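Local coordinates for protein, related to general stress protein 26(GS26) of B.subtilis (Clostridium acetobutylicum, PDB 2HQ7) that is of unconfirmed function but probably binds a flavin such as FMN, like other pyridoxamine 5'-phosphate oxidase family proteins, at residues B[13-18]-B[79-84]; B[37-42]-B[46-51]; B[88-93]-B[97-102]; B[124-129]-B[135-140]. All blocks are in the same frame, centred on the assembly; numbering follows the deposited sequence.

How the contacts relate
All four contacts build on one curled antiparallel sheet. Contact 1, where helix 5-16 lies on strand 79-90, is buried and joined across its segments by apolar packing alone. Contacts 2 and 4 are both hairpins with backbone hydrogen bonds, but the centre of contact 2 lies about 5 Å from that of the chain, against about 14 Å for contact 4, and contact 2 contains a beta bulge whereas contact 4 keeps an even register. Contact 3, at the surface, follows strand 79-90 into helix 93-99 and adds charged groups, a water and a bound diol. Contacts 2 and 3 meet through Trp49 and Leu99, contacts 1 and 4 through neighbouring strands.

Contact 1. Residues B[13-18]-B[79-84]; sequences ELVESS and AGLMLV
Leu14 and Val15, on the last turns of helix 5-16, both lean on Leu81 of strand 79-90, and these three side chains make up most of the contact. One methyl of Leu14 does the work on its side: CD2 lies 3.8 Å from Leu81 CB and also reaches the backbone at Gly80, with CD2 3.9 Å from Gly80 C. The two leucine side chains run past one another, headed opposite ways. Val15 meets the other end of Leu81, its CG2 being 3.9 Å from Leu81 CD2; that methyl lies beside the backbone N of Val15, while CG1 stands anti to it (chi1 169°) and turns to His42. A helix laid on one face of a curled antiparallel sheet closes the core here, in the FMN-binding split barrel of the pyridoxamine 5'-phosphate oxidase family, and Phe72 touches both Leu14 and Leu81. No hydrogen bond joins the two segments. Away from the strand the segment is polar, with Glu16 and Ser17 exposed; Glu16 turns to the hairpin of strands 32-43 and 47-53, and Ser17 OG donates to Leu14 O at 2.8 Å.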
loop_
_atom_site.group_PDB
_atom_site.type_symbol
_atom_site.label_atom_id
_atom_site.label_comp_id
_atom_site.label_asym_id
_atom_site.label_seq_id
_atom_site.Cartn_x
_atom_site.Cartn_y
_atom_site.Cartn_z
ATOM N N GLU B 13 16.795 -7.978 -0.732
ATOM C CA GLU B 13 16.286 -8.891 -1.746
ATOM C C GLU B 13 14.852 -8.510 -2.050
ATOM O O GLU B 13 14.459 -8.424 -3.215
ATOM C CB GLU B 13 16.351 -10.355 -1.289
ATOM N N LEU B 14 14.075 -8.269 -1.002
ATOM C CA LEU B 14 12.674 -7.878 -1.162
ATOM C C LEU B 14 12.530 -6.674 -2.057
ATOM O O LEU B 14 11.732 -6.678 -2.991
ATOM C CB LEU B 14 12.037 -7.560 0.186
ATOM C CG LEU B 14 10.516 -7.459 0.191
ATOM C CD1 LEU B 14 9.848 -8.430 -0.815
ATOM C CD2 LEU B 14 10.027 -7.714 1.624
ATOM N N VAL B 15 13.309 -5.639 -1.764
ATOM C CA VAL B 15 13.339 -4.438 -2.594
ATOM C C VAL B 15 13.746 -4.749 -4.043
ATOM O O VAL B 15 13.045 -4.358 -4.998
ATOM C CB VAL B 15 14.294 -3.417 -2.025
ATOM C CG1 VAL B 15 14.503 -2.310 -3.028
ATOM C CG2 VAL B 15 13.748 -2.905 -0.687
ATOM N N GLU B 16 14.832 -5.505 -4.205
ATOM C CA GLU B 16 15.358 -5.800 -5.535
ATOM C C GLU B 16 14.440 -6.664 -6.373
ATOM O O GLU B 16 14.515 -6.642 -7.594
ATOM C CB GLU B 16 16.725 -6.455 -5.433
ATOM C CG GLU B 16 17.866 -5.490 -5.127
ATOM C CD GLU B 16 18.162 -4.513 -6.277
ATOM O OE1 GLU B 16 17.524 -4.624 -7.352
ATOM O OE2 GLU B 16 19.036 -3.629 -6.103
ATOM N N SER B 17 13.555 -7.408 -5.730
ATOM C CA SER B 17 12.792 -8.420 -6.435
ATOM C C SER B 17 11.695 -7.865 -7.341
ATOM O O SER B 17 11.150 -8.615 -8.169
ATOM C CB SER B 17 12.195 -9.440 -5.453
ATOM O OG SER B 17 11.158 -8.889 -4.654
ATOM N N SER B 18 11.347 -6.587 -7.177
ATOM C CA SER B 18 10.384 -5.924 -8.078
ATOM C C SER B 18 10.757 -4.458 -8.326
ATOM O O SER B 18 11.353 -3.785 -7.480
ATOM C CB SER B 18 8.940 -6.024 -7.548
ATOM O OG SER B 18 8.003 -5.487 -8.479
ATOM N N ALA B 79 5.325 -11.886 3.556
ATOM C CA ALA B 79 6.295 -10.987 4.121
ATOM C C ALA B 79 6.156 -9.657 3.398
ATOM O O ALA B 79 5.755 -9.575 2.232
ATOM C CB ALA B 79 7.725 -11.538 3.987
ATOM N N GLY B 80 6.477 -8.613 4.124
ATOM C CA GLY B 80 6.473 -7.296 3.571
ATOM C C GLY B 80 7.449 -6.426 4.306
ATOM O O GLY B 80 7.874 -6.729 5.415
ATOM N N LEU B 81 7.789 -5.314 3.687
ATOM C CA LEU B 81 8.657 -4.349 4.288
ATOM C C LEU B 81 8.015 -2.993 4.120
ATOM O O LEU B 81 7.651 -2.640 3.011
ATOM C CB LEU B 81 9.991 -4.392 3.554
ATOM C CG LEU B 81 10.892 -3.169 3.789
ATOM C CD1 LEU B 81 11.369 -3.177 5.208
ATOM C CD2 LEU B 81 12.090 -3.226 2.842
HETATM N N MSE B 82 7.899 -2.212 5.195
HETATM C CA MSE B 82 7.404 -0.851 5.080
HETATM C C MSE B 82 8.463 0.116 5.537
HETATM O O MSE B 82 9.049 -0.066 6.602
HETATM C CB MSE B 82 6.170 -0.628 5.948
HETATM C CG MSE B 82 5.812 0.846 6.081
HETATM SE SE MSE B 82 4.451 1.261 7.346
HETATM C CE MSE B 82 5.324 1.128 9.105
ATOM N N LEU B 83 8.652 1.186 4.764
ATOM C CA LEU B 83 9.577 2.242 5.131
ATOM C C LEU B 83 8.799 3.514 5.210
ATOM O O LEU B 83 7.955 3.773 4.335
ATOM C CB LEU B 83 10.683 2.407 4.095
ATOM C CG LEU B 83 11.528 1.156 3.830
ATOM C CD1 LEU B 83 12.397 1.386 2.567
ATOM C CD2 LEU B 83 12.412 0.741 5.029
ATOM N N VAL B 84 9.118 4.321 6.220
ATOM C CA VAL B 84 8.436 5.570 6.513
ATOM C C VAL B 84 9.426 6.739 6.428
ATOM O O VAL B 84 10.575 6.643 6.876
ATOM C CB VAL B 84 7.787 5.518 7.909
ATOM C CG1 VAL B 84 7.233 6.946 8.310
ATOM C CG2 VAL B 84 6.733 4.488 7.936
#

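Contact 2. Residues B[37-42]-B[46-51]; sequences MMRLKH and KKFWLS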
loop_
_atom_site.group_PDB
_atom_site.type_symbol
_atom_site.label_atom_id
_atom_site.label_comp_id
_atom_site.label_asym_id
_atom_site.label_seq_id
_atom_site.Cartn_x
_atom_site.Cartn_y
_atom_site.Cartn_z
HETATM N N MSE B 37 4.229 2.869 -7.841
HETATM C CA MSE B 37 5.224 3.693 -8.514
HETATM C C MSE B 37 6.381 2.836 -8.926
HETATM O O MSE B 37 6.480 1.691 -8.515
HETATM C CB MSE B 37 5.698 4.814 -7.604
HETATM C CG MSE B 37 4.681 5.895 -7.457
HETATM SE SE MSE B 37 5.385 7.461 -6.551
HETATM C CE MSE B 37 7.000 7.828 -7.573
HETATM N N MSE B 38 7.233 3.370 -9.784
HETATM C CA MSE B 38 8.360 2.597 -10.294
HETATM C C MSE B 38 9.624 3.042 -9.567
HETATM O O MSE B 38 9.845 4.242 -9.348
HETATM C CB MSE B 38 8.476 2.746 -11.821
HETATM C CG MSE B 38 9.891 2.629 -12.386
HETATM SE SE MSE B 38 9.897 2.371 -14.343
HETATM C CE MSE B 38 9.282 0.488 -14.290
ATOM N N ARG B 39 10.394 2.059 -9.137
ATOM C CA ARG B 39 11.667 2.267 -8.516
ATOM C C ARG B 39 12.693 2.456 -9.617
ATOM O O ARG B 39 12.986 1.524 -10.357
ATOM C CB ARG B 39 12.081 1.064 -7.670
ATOM C CG ARG B 39 13.452 1.276 -7.009
ATOM C CD ARG B 39 13.909 0.099 -6.192
ATOM N NE ARG B 39 13.985 -1.146 -6.942
ATOM C CZ ARG B 39 14.919 -1.448 -7.833
ATOM N NH1 ARG B 39 15.869 -0.588 -8.167
ATOM N NH2 ARG B 39 14.868 -2.614 -8.425
ATOM N N LEU B 40 13.228 3.671 -9.712
ATOM C CA LEU B 40 14.312 3.978 -10.626
ATOM C C LEU B 40 15.646 3.540 -10.004
ATOM O O LEU B 40 16.504 2.999 -10.681
ATOM C CB LEU B 40 14.351 5.481 -10.913
ATOM C CG LEU B 40 13.146 6.043 -11.639
ATOM C CD1 LEU B 40 13.260 7.590 -11.752
ATOM C CD2 LEU B 40 12.883 5.436 -12.990
ATOM N N LYS B 41 15.809 3.762 -8.714
ATOM C CA LYS B 41 17.087 3.491 -8.065
ATOM C C LYS B 41 16.881 3.409 -6.575
ATOM O O LYS B 41 15.962 4.034 -6.034
ATOM C CB LYS B 41 18.091 4.636 -8.369
ATOM C CG LYS B 41 19.456 4.482 -7.675
ATOM C CD LYS B 41 20.450 5.554 -8.045
ATOM C CE LYS B 41 21.863 5.171 -7.555
ATOM N NZ LYS B 41 22.474 4.173 -8.455
ATOM N N HIS B 42 17.728 2.649 -5.900
ATOM C CA HIS B 42 17.789 2.793 -4.468
ATOM C C HIS B 42 19.186 2.667 -3.910
ATOM O O HIS B 42 20.076 2.115 -4.566
ATOM C CB HIS B 42 16.860 1.796 -3.790
ATOM C CG HIS B 42 17.296 0.383 -3.913
ATOM N ND1 HIS B 42 17.794 -0.334 -2.849
ATOM C CD2 HIS B 42 17.302 -0.455 -4.976
ATOM C CE1 HIS B 42 18.082 -1.562 -3.252
ATOM N NE2 HIS B 42 17.805 -1.657 -4.542
ATOM N N LYS B 46 18.002 3.250 2.663
ATOM C CA LYS B 46 18.105 4.663 3.032
ATOM C C LYS B 46 17.386 5.597 2.086
ATOM O O LYS B 46 16.860 6.639 2.498
ATOM C CB LYS B 46 19.594 5.073 3.018
ATOM C CG LYS B 46 20.499 4.211 3.877
ATOM C CD LYS B 46 21.902 4.809 4.040
ATOM C CE LYS B 46 22.944 4.151 3.132
ATOM N NZ LYS B 46 24.238 4.958 3.056
ATOM N N LYS B 47 17.447 5.291 0.796
ATOM C CA LYS B 47 17.036 6.262 -0.218
ATOM C C LYS B 47 16.498 5.555 -1.451
ATOM O O LYS B 47 17.077 4.585 -1.943
ATOM C CB LYS B 47 18.195 7.224 -0.603
ATOM C CG LYS B 47 17.979 8.683 -0.198
ATOM C CD LYS B 47 19.045 9.641 -0.768
ATOM C CE LYS B 47 18.925 11.087 -0.236
ATOM N NZ LYS B 47 19.696 12.117 -1.055
ATOM N N PHE B 48 15.364 6.050 -1.935
ATOM C CA PHE B 48 14.724 5.513 -3.130
ATOM C C PHE B 48 14.432 6.640 -4.101
ATOM O O PHE B 48 13.934 7.694 -3.722
ATOM C CB PHE B 48 13.434 4.823 -2.753
ATOM C CG PHE B 48 13.648 3.551 -2.031
ATOM C CD1 PHE B 48 14.073 3.564 -0.702
ATOM C CD2 PHE B 48 13.509 2.351 -2.675
ATOM C CE1 PHE B 48 14.310 2.411 -0.024
ATOM C CE2 PHE B 48 13.735 1.174 -1.984
ATOM C CZ PHE B 48 14.149 1.214 -0.666
ATOM N N TRP B 49 14.669 6.397 -5.366
ATOM C CA TRP B 49 14.306 7.355 -6.402
ATOM C C TRP B 49 13.232 6.665 -7.207
ATOM O O TRP B 49 13.412 5.525 -7.639
ATOM C CB TRP B 49 15.525 7.672 -7.280
ATOM C CG TRP B 49 16.542 8.525 -6.601
ATOM C CD1 TRP B 49 16.628 9.872 -6.649
ATOM C CD2 TRP B 49 17.620 8.083 -5.766
ATOM N NE1 TRP B 49 17.671 10.303 -5.878
ATOM C CE2 TRP B 49 18.330 9.212 -5.378
ATOM C CE3 TRP B 49 18.088 6.833 -5.374
ATOM C CZ2 TRP B 49 19.438 9.142 -4.537
ATOM C CZ3 TRP B 49 19.178 6.754 -4.561
ATOM C CH2 TRP B 49 19.863 7.910 -4.157
ATOM N N LEU B 50 12.104 7.339 -7.364
ATOM C CA LEU B 50 10.934 6.697 -7.935
ATOM C C LEU B 50 10.397 7.506 -9.072
ATOM O O LEU B 50 10.595 8.730 -9.128
ATOM C CB LEU B 50 9.843 6.564 -6.877
ATOM C CG LEU B 50 10.153 5.883 -5.556
ATOM C CD1 LEU B 50 9.045 6.173 -4.589
ATOM C CD2 LEU B 50 10.354 4.327 -5.759
ATOM N N SER B 51 9.707 6.820 -9.965
ATOM C CA SER B 51 9.002 7.450 -11.071
ATOM C C SER B 51 7.494 7.278 -10.997
ATOM O O SER B 51 7.012 6.230 -10.645
ATOM C CB SER B 51 9.434 6.844 -12.398
ATOM O OG SER B 51 8.991 7.665 -13.443
#
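Lys41 and Trp49 run alongside each other in the same direction on one face of the antiparallel hairpin formed by strands 32-43 and 47-53. From the lysine backbone outward, CB lies 3.7 Å from Trp49 CE3, CG comes closest at 3.6 Å from the same atom, and CD still touches both CE3 and CZ3. With CG anti to the backbone N (chi1 177°) and the next two torsions also near trans, the methylenes run along the benzene part of the indole; the bend at chi4 then turns NZ from the indole, on a residue exposed to solvent. On the other face, His42 CB sits over the Phe48 ring in a CH-pi contact, 3.9 Å from its centroid. The imidazole runs nearly parallel to that ring, their planes 16° apart, yet offset until there is little overlap. Next to the Lys41-Trp49 pair, on the Arg39-Leu50 side, is a classic beta bulge: Leu40 and Lys41 sit opposite the single residue Trp49, and Trp49 O accepts from Leu40 N at 2.8 Å and from Lys41 N at 3.2 Å. The bulge shifts the register by one residue. Beyond it, Met38 and Ser51 form a regular hydrogen-bonded pair, and Leu40 CD2 packs 3.8 Å from Ser51 CB. Ser51 OG is bonded to Tyr108 OH. The hairpin is flanked by strand 20-26 along 32-43 and by strand 117-131 along 47-53, while helix 5-16 lies over the His42 and Phe48 face, with Val15 against both rings and Glu16 bonded to His42 NE2.

Contact 3. Residues B[88-93]-B[97-102]; sequences EILHDR and EMLWTD. With EDO (1,2-ethanediol), chain H.
Arg93 O accepts from Glu97 N at 2.8 Å in an i to i+4 hydrogen bond of the first turn of helix 93-99. This is a strand-to-helix connection at the protein surface: strand 79-90 leads into Asp92 at the N-cap, and the helix folds back so that Leu99 returns to Leu90. The Asp92 side chain bends back between its own backbone N and carbonyl carbon (chi1 67°), which lets it cap a backbone N of the first turn, and its OD2 is bonded to Ser95 OG. The two leucines meet nearly perpendicular and touch methyl to methyl, Leu90 CD1 to Leu99 CD1 at 3.8 Å, with Trp49 packed against both. One turn apart on the exposed side, Arg93 and Glu97 form a long salt bridge, NH1 to OE2 3.6 Å. OE2 lies at the guanidinium edge, in its plane, but the carboxylate plane is turned 87° from that of the guanidinium. A water completes the link: it accepts from Arg93 NH1 and donates to Glu97 OE1, both at 3.0 Å. Arg93 NE makes a further salt bridge with Asp113. An ethanediol, probably from the crystallisation liquor, rests at the strand end, where its O2 accepts from His91 N at 2.9 Å.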
loop_
_atom_site.group_PDB
_atom_site.type_symbol
_atom_site.label_atom_id
_atom_site.label_comp_id
_atom_site.label_asym_id
_atom_site.label_seq_id
_atom_site.Cartn_x
_atom_site.Cartn_y
_atom_site.Cartn_z
ATOM N N GLU B 88 10.673 14.132 -1.950
ATOM C CA GLU B 88 10.735 15.410 -2.652
ATOM C C GLU B 88 10.706 15.165 -4.158
ATOM O O GLU B 88 11.230 14.152 -4.633
ATOM C CB GLU B 88 11.969 16.191 -2.233
ATOM C CG GLU B 88 13.251 15.725 -2.814
ATOM C CD GLU B 88 14.303 16.856 -2.884
ATOM O OE1 GLU B 88 14.088 17.844 -3.634
ATOM O OE2 GLU B 88 15.348 16.733 -2.208
ATOM N N ILE B 89 10.075 16.071 -4.894
ATOM C CA ILE B 89 9.999 15.987 -6.361
ATOM C C ILE B 89 11.274 16.559 -6.904
ATOM O O ILE B 89 11.659 17.635 -6.528
ATOM C CB ILE B 89 8.834 16.826 -6.936
ATOM C CG1 ILE B 89 7.472 16.290 -6.463
ATOM C CG2 ILE B 89 8.892 16.885 -8.483
ATOM C CD1 ILE B 89 6.339 17.370 -6.475
ATOM N N LEU B 90 11.911 15.855 -7.825
ATOM C CA LEU B 90 13.102 16.385 -8.469
ATOM C C LEU B 90 12.775 17.007 -9.824
ATOM O O LEU B 90 12.508 16.314 -10.815
ATOM C CB LEU B 90 14.144 15.294 -8.634
ATOM C CG LEU B 90 14.600 14.555 -7.385
ATOM C CD1 LEU B 90 15.625 13.489 -7.818
ATOM C CD2 LEU B 90 15.198 15.530 -6.372
ATOM N N HIS B 91 12.841 18.327 -9.872
ATOM C CA HIS B 91 12.433 19.073 -11.062
ATOM C C HIS B 91 13.523 19.275 -12.116
ATOM O O HIS B 91 13.219 19.577 -13.273
ATOM C CB HIS B 91 11.870 20.439 -10.636
ATOM C CG HIS B 91 10.575 20.321 -9.892
ATOM N ND1 HIS B 91 10.479 20.491 -8.524
ATOM C CD2 HIS B 91 9.333 19.981 -10.319
ATOM C CE1 HIS B 91 9.226 20.298 -8.148
ATOM N NE2 HIS B 91 8.511 19.994 -9.218
ATOM N N ASP B 92 14.775 19.090 -11.737
ATOM C CA ASP B 92 15.874 19.399 -12.639
ATOM C C ASP B 92 16.157 18.263 -13.614
ATOM O O ASP B 92 16.085 17.080 -13.278
ATOM C CB ASP B 92 17.120 19.750 -11.856
ATOM C CG ASP B 92 17.658 18.589 -11.104
ATOM O OD1 ASP B 92 16.912 18.096 -10.225
ATOM O OD2 ASP B 92 18.806 18.174 -11.396
ATOM N N ARG B 93 16.478 18.647 -14.841
ATOM C CA ARG B 93 16.615 17.709 -15.934
ATOM C C ARG B 93 17.854 16.851 -15.748
ATOM O O ARG B 93 17.831 15.682 -16.098
ATOM C CB ARG B 93 16.659 18.437 -17.270
ATOM C CG ARG B 93 16.786 17.497 -18.477
ATOM C CD ARG B 93 16.853 18.257 -19.812
ATOM N NE ARG B 93 16.544 17.365 -20.928
ATOM C CZ ARG B 93 17.336 16.379 -21.347
ATOM N NH1 ARG B 93 18.527 16.155 -20.799
ATOM N NH2 ARG B 93 16.956 15.632 -22.362
ATOM N N GLU B 97 17.645 12.938 -16.012
ATOM C CA GLU B 97 18.506 12.226 -16.951
ATOM C C GLU B 97 19.353 11.141 -16.276
ATOM O O GLU B 97 19.466 10.030 -16.796
ATOM C CB GLU B 97 19.435 13.226 -17.620
ATOM C CG GLU B 97 20.338 12.651 -18.650
ATOM C CD GLU B 97 21.177 13.731 -19.289
ATOM O OE1 GLU B 97 21.751 14.551 -18.541
ATOM O OE2 GLU B 97 21.249 13.760 -20.531
HETATM N N MSE B 98 19.957 11.454 -15.131
HETATM C CA MSE B 98 20.759 10.471 -14.421
HETATM C C MSE B 98 19.945 9.316 -13.863
HETATM O O MSE B 98 20.467 8.223 -13.696
HETATM C CB MSE B 98 21.526 11.098 -13.286
HETATM C CG MSE B 98 22.808 11.707 -13.759
HETATM SE SE MSE B 98 23.785 12.484 -12.289
HETATM C CE MSE B 98 22.714 14.123 -12.029
ATOM N N LEU B 99 18.670 9.544 -13.589
ATOM C CA LEU B 99 17.836 8.489 -13.029
ATOM C C LEU B 99 17.081 7.673 -14.057
ATOM O O LEU B 99 16.587 6.585 -13.738
ATOM C CB LEU B 99 16.857 9.147 -12.067
ATOM C CG LEU B 99 17.483 9.683 -10.799
ATOM C CD1 LEU B 99 16.432 10.591 -10.132
ATOM C CD2 LEU B 99 17.962 8.453 -9.915
ATOM N N TRP B 100 16.985 8.193 -15.284
ATOM C CA TRP B 100 16.319 7.499 -16.388
ATOM C C TRP B 100 16.834 6.077 -16.548
ATOM O O TRP B 100 18.034 5.834 -16.416
ATOM C CB TRP B 100 16.509 8.282 -17.698
ATOM C CG TRP B 100 15.855 7.674 -18.910
ATOM C CD1 TRP B 100 16.413 6.787 -19.771
ATOM C CD2 TRP B 100 14.528 7.916 -19.391
ATOM N NE1 TRP B 100 15.518 6.456 -20.763
ATOM C CE2 TRP B 100 14.357 7.146 -20.556
ATOM C CE3 TRP B 100 13.480 8.733 -18.965
ATOM C CZ2 TRP B 100 13.162 7.135 -21.283
ATOM C CZ3 TRP B 100 12.305 8.734 -19.690
ATOM C CH2 TRP B 100 12.158 7.943 -20.840
ATOM N N THR B 101 15.931 5.133 -16.808
ATOM C CA THR B 101 16.321 3.741 -17.016
ATOM C C THR B 101 15.614 3.176 -18.227
ATOM O O THR B 101 14.645 3.750 -18.724
ATOM C CB THR B 101 15.942 2.808 -15.834
ATOM O OG1 THR B 101 14.520 2.649 -15.793
ATOM C CG2 THR B 101 16.410 3.347 -14.492
ATOM N N ASP B 102 16.106 2.033 -18.693
ATOM C CA ASP B 102 15.368 1.204 -19.635
ATOM C C ASP B 102 13.984 0.930 -19.092
ATOM O O ASP B 102 13.790 0.795 -17.877
ATOM C CB ASP B 102 16.086 -0.126 -19.864
ATOM C CG ASP B 102 17.259 -0.004 -20.823
ATOM O OD1 ASP B 102 17.661 1.145 -21.147
ATOM O OD2 ASP B 102 17.774 -1.069 -21.255
HETATM C C1 EDO H . 16.339 19.327 -7.019
HETATM O O1 EDO H . 16.640 18.238 -7.906
HETATM C C2 EDO H . 14.835 19.491 -6.765
HETATM O O2 EDO H . 14.139 20.059 -7.887
HETATM O O HOH W 1 20.367 17.255 -18.631
#

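Contact 4. Residues B[124-129]-B[135-140]; sequences AEWGNY and NITFKI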
loop_
_atom_site.group_PDB
_atom_site.type_symbol
_atom_site.label_atom_id
_atom_site.label_comp_id
_atom_site.label_asym_id
_atom_site.label_seq_id
_atom_site.Cartn_x
_atom_site.Cartn_y
_atom_site.Cartn_z
ATOM N N ALA B 124 14.155 7.401 3.784
ATOM C CA ALA B 124 13.538 6.623 4.866
ATOM C C ALA B 124 14.046 7.012 6.246
ATOM O O ALA B 124 15.236 7.177 6.443
ATOM C CB ALA B 124 13.756 5.079 4.635
ATOM N N GLU B 125 13.133 7.155 7.202
ATOM C CA GLU B 125 13.487 7.412 8.605
ATOM C C GLU B 125 13.474 6.105 9.405
ATOM O O GLU B 125 14.365 5.856 10.214
ATOM C CB GLU B 125 12.510 8.393 9.232
ATOM C CG GLU B 125 12.576 9.843 8.655
ATOM C CD GLU B 125 11.270 10.620 8.867
ATOM O OE1 GLU B 125 10.548 10.320 9.856
ATOM O OE2 GLU B 125 10.958 11.505 8.032
ATOM N N TRP B 126 12.449 5.278 9.190
ATOM C CA TRP B 126 12.399 3.967 9.849
ATOM C C TRP B 126 11.612 2.950 9.053
ATOM O O TRP B 126 11.029 3.263 8.022
ATOM C CB TRP B 126 11.831 4.087 11.277
ATOM C CG TRP B 126 10.466 4.654 11.370
ATOM C CD1 TRP B 126 10.137 5.969 11.386
ATOM C CD2 TRP B 126 9.233 3.924 11.495
ATOM N NE1 TRP B 126 8.767 6.109 11.492
ATOM C CE2 TRP B 126 8.193 4.870 11.571
ATOM C CE3 TRP B 126 8.910 2.566 11.544
ATOM C CZ2 TRP B 126 6.846 4.501 11.691
ATOM C CZ3 TRP B 126 7.584 2.206 11.666
ATOM C CH2 TRP B 126 6.566 3.169 11.734
ATOM N N GLY B 127 11.597 1.732 9.542
ATOM C CA GLY B 127 10.805 0.723 8.903
ATOM C C GLY B 127 10.344 -0.366 9.809
ATOM O O GLY B 127 10.626 -0.395 11.011
ATOM N N ASN B 128 9.632 -1.280 9.163
ATOM C CA ASN B 128 9.011 -2.371 9.779
ATOM C C ASN B 128 9.103 -3.544 8.837
ATOM O O ASN B 128 8.684 -3.449 7.697
ATOM C CB ASN B 128 7.567 -2.010 10.009
ATOM C CG ASN B 128 7.051 -2.666 11.171
ATOM O OD1 ASN B 128 6.233 -3.562 11.067
ATOM N ND2 ASN B 128 7.617 -2.335 12.319
ATOM N N TYR B 129 9.709 -4.629 9.277
ATOM C CA TYR B 129 9.748 -5.846 8.492
ATOM C C TYR B 129 8.691 -6.769 9.041
ATOM O O TYR B 129 8.732 -7.093 10.233
ATOM C CB TYR B 129 11.123 -6.491 8.623
ATOM C CG TYR B 129 11.286 -7.796 7.917
ATOM C CD1 TYR B 129 11.445 -7.840 6.534
ATOM C CD2 TYR B 129 11.306 -8.996 8.624
ATOM C CE1 TYR B 129 11.610 -9.047 5.866
ATOM C CE2 TYR B 129 11.474 -10.213 7.968
ATOM C CZ TYR B 129 11.632 -10.232 6.582
ATOM O OH TYR B 129 11.802 -11.437 5.905
ATOM N N ASN B 135 6.346 -8.461 13.451
ATOM C CA ASN B 135 7.155 -7.472 12.839
ATOM C C ASN B 135 8.229 -6.950 13.761
ATOM O O ASN B 135 8.104 -7.002 14.978
ATOM C CB ASN B 135 6.283 -6.371 12.236
ATOM C CG ASN B 135 5.511 -5.606 13.260
ATOM O OD1 ASN B 135 6.058 -4.739 13.928
ATOM N ND2 ASN B 135 4.223 -5.897 13.373
ATOM N N ILE B 136 9.313 -6.518 13.130
ATOM C CA ILE B 136 10.450 -5.898 13.756
ATOM C C ILE B 136 10.519 -4.507 13.203
ATOM O O ILE B 136 10.605 -4.344 12.000
ATOM C CB ILE B 136 11.763 -6.644 13.366
ATOM C CG1 ILE B 136 11.840 -7.988 14.085
ATOM C CG2 ILE B 136 12.993 -5.787 13.698
ATOM C CD1 ILE B 136 12.265 -9.137 13.235
ATOM N N THR B 137 10.465 -3.515 14.092
ATOM C CA THR B 137 10.574 -2.126 13.754
ATOM C C THR B 137 11.993 -1.702 14.011
ATOM O O THR B 137 12.548 -2.032 15.056
ATOM C CB THR B 137 9.672 -1.228 14.651
ATOM O OG1 THR B 137 8.319 -1.654 14.567
ATOM C CG2 THR B 137 9.722 0.197 14.189
ATOM N N PHE B 138 12.558 -0.915 13.099
ATOM C CA PHE B 138 13.929 -0.408 13.256
ATOM C C PHE B 138 14.039 0.992 12.735
ATOM O O PHE B 138 13.309 1.357 11.818
ATOM C CB PHE B 138 14.882 -1.299 12.469
ATOM C CG PHE B 138 14.467 -1.504 11.035
ATOM C CD1 PHE B 138 13.574 -2.521 10.687
ATOM C CD2 PHE B 138 14.982 -0.700 10.034
ATOM C CE1 PHE B 138 13.193 -2.703 9.363
ATOM C CE2 PHE B 138 14.609 -0.873 8.716
ATOM C CZ PHE B 138 13.716 -1.881 8.368
ATOM N N LYS B 139 14.964 1.774 13.291
ATOM C CA LYS B 139 15.350 3.055 12.706
ATOM C C LYS B 139 16.449 2.817 11.688
ATOM O O LYS B 139 17.312 1.958 11.884
ATOM C CB LYS B 139 15.859 4.035 13.762
ATOM C CG LYS B 139 14.865 4.424 14.839
ATOM C CD LYS B 139 15.474 5.550 15.707
ATOM C CE LYS B 139 14.678 5.774 17.016
ATOM N NZ LYS B 139 15.169 6.947 17.824
ATOM N N ILE B 140 16.427 3.572 10.592
ATOM C CA ILE B 140 17.386 3.367 9.511
ATOM C C ILE B 140 18.804 3.520 10.033
ATOM O O ILE B 140 19.653 2.684 9.758
ATOM C CB ILE B 140 17.150 4.346 8.328
ATOM C CG1 ILE B 140 15.906 3.941 7.577
ATOM C CG2 ILE B 140 18.289 4.294 7.311
ATOM C CD1 ILE B 140 16.003 2.572 7.026
#
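Strands 124-129 and 135-139 run antiparallel at 165°, their axes 4.6 Å apart, and form the hairpin that carries strand 134-139 at the edge of the sheet. Gly127 with Phe138 and Tyr129 with Ile136 are hydrogen-bonded pairs; each gives two reciprocal N-H to O bonds, among them Gly127 N to Phe138 O at 2.9 Å. A bond from Ile140 N to Glu125 O at 3.1 Å ties down the far end. Phe138 places CG between its backbone N and carbonyl carbon (chi1 52°), which folds the ring across the glycine opposite: Gly127 CA lies over its face in a CH-pi contact, 4.2 Å from the centroid. With no side chain, Gly127 leaves room for the ring. On the other face, Trp126 CE3 meets Thr137 CG2 at 3.6 Å, the two side chains crossing at a slant, and Asn128 packs beside Asn135 and Thr137. Ile140 CG1 closes on Ala124 CB at 3.8 Å. Strand 79-90 flanks 117-131 along its other edge, where Trp126 and Asn128 touch Met82, while strand 47-53 continues the edge that 134-139 occupies. Helix 5-16 approaches the Tyr129 and Ile136 end with Phe7, whereas Leu45 meets Phe138 and Ile140.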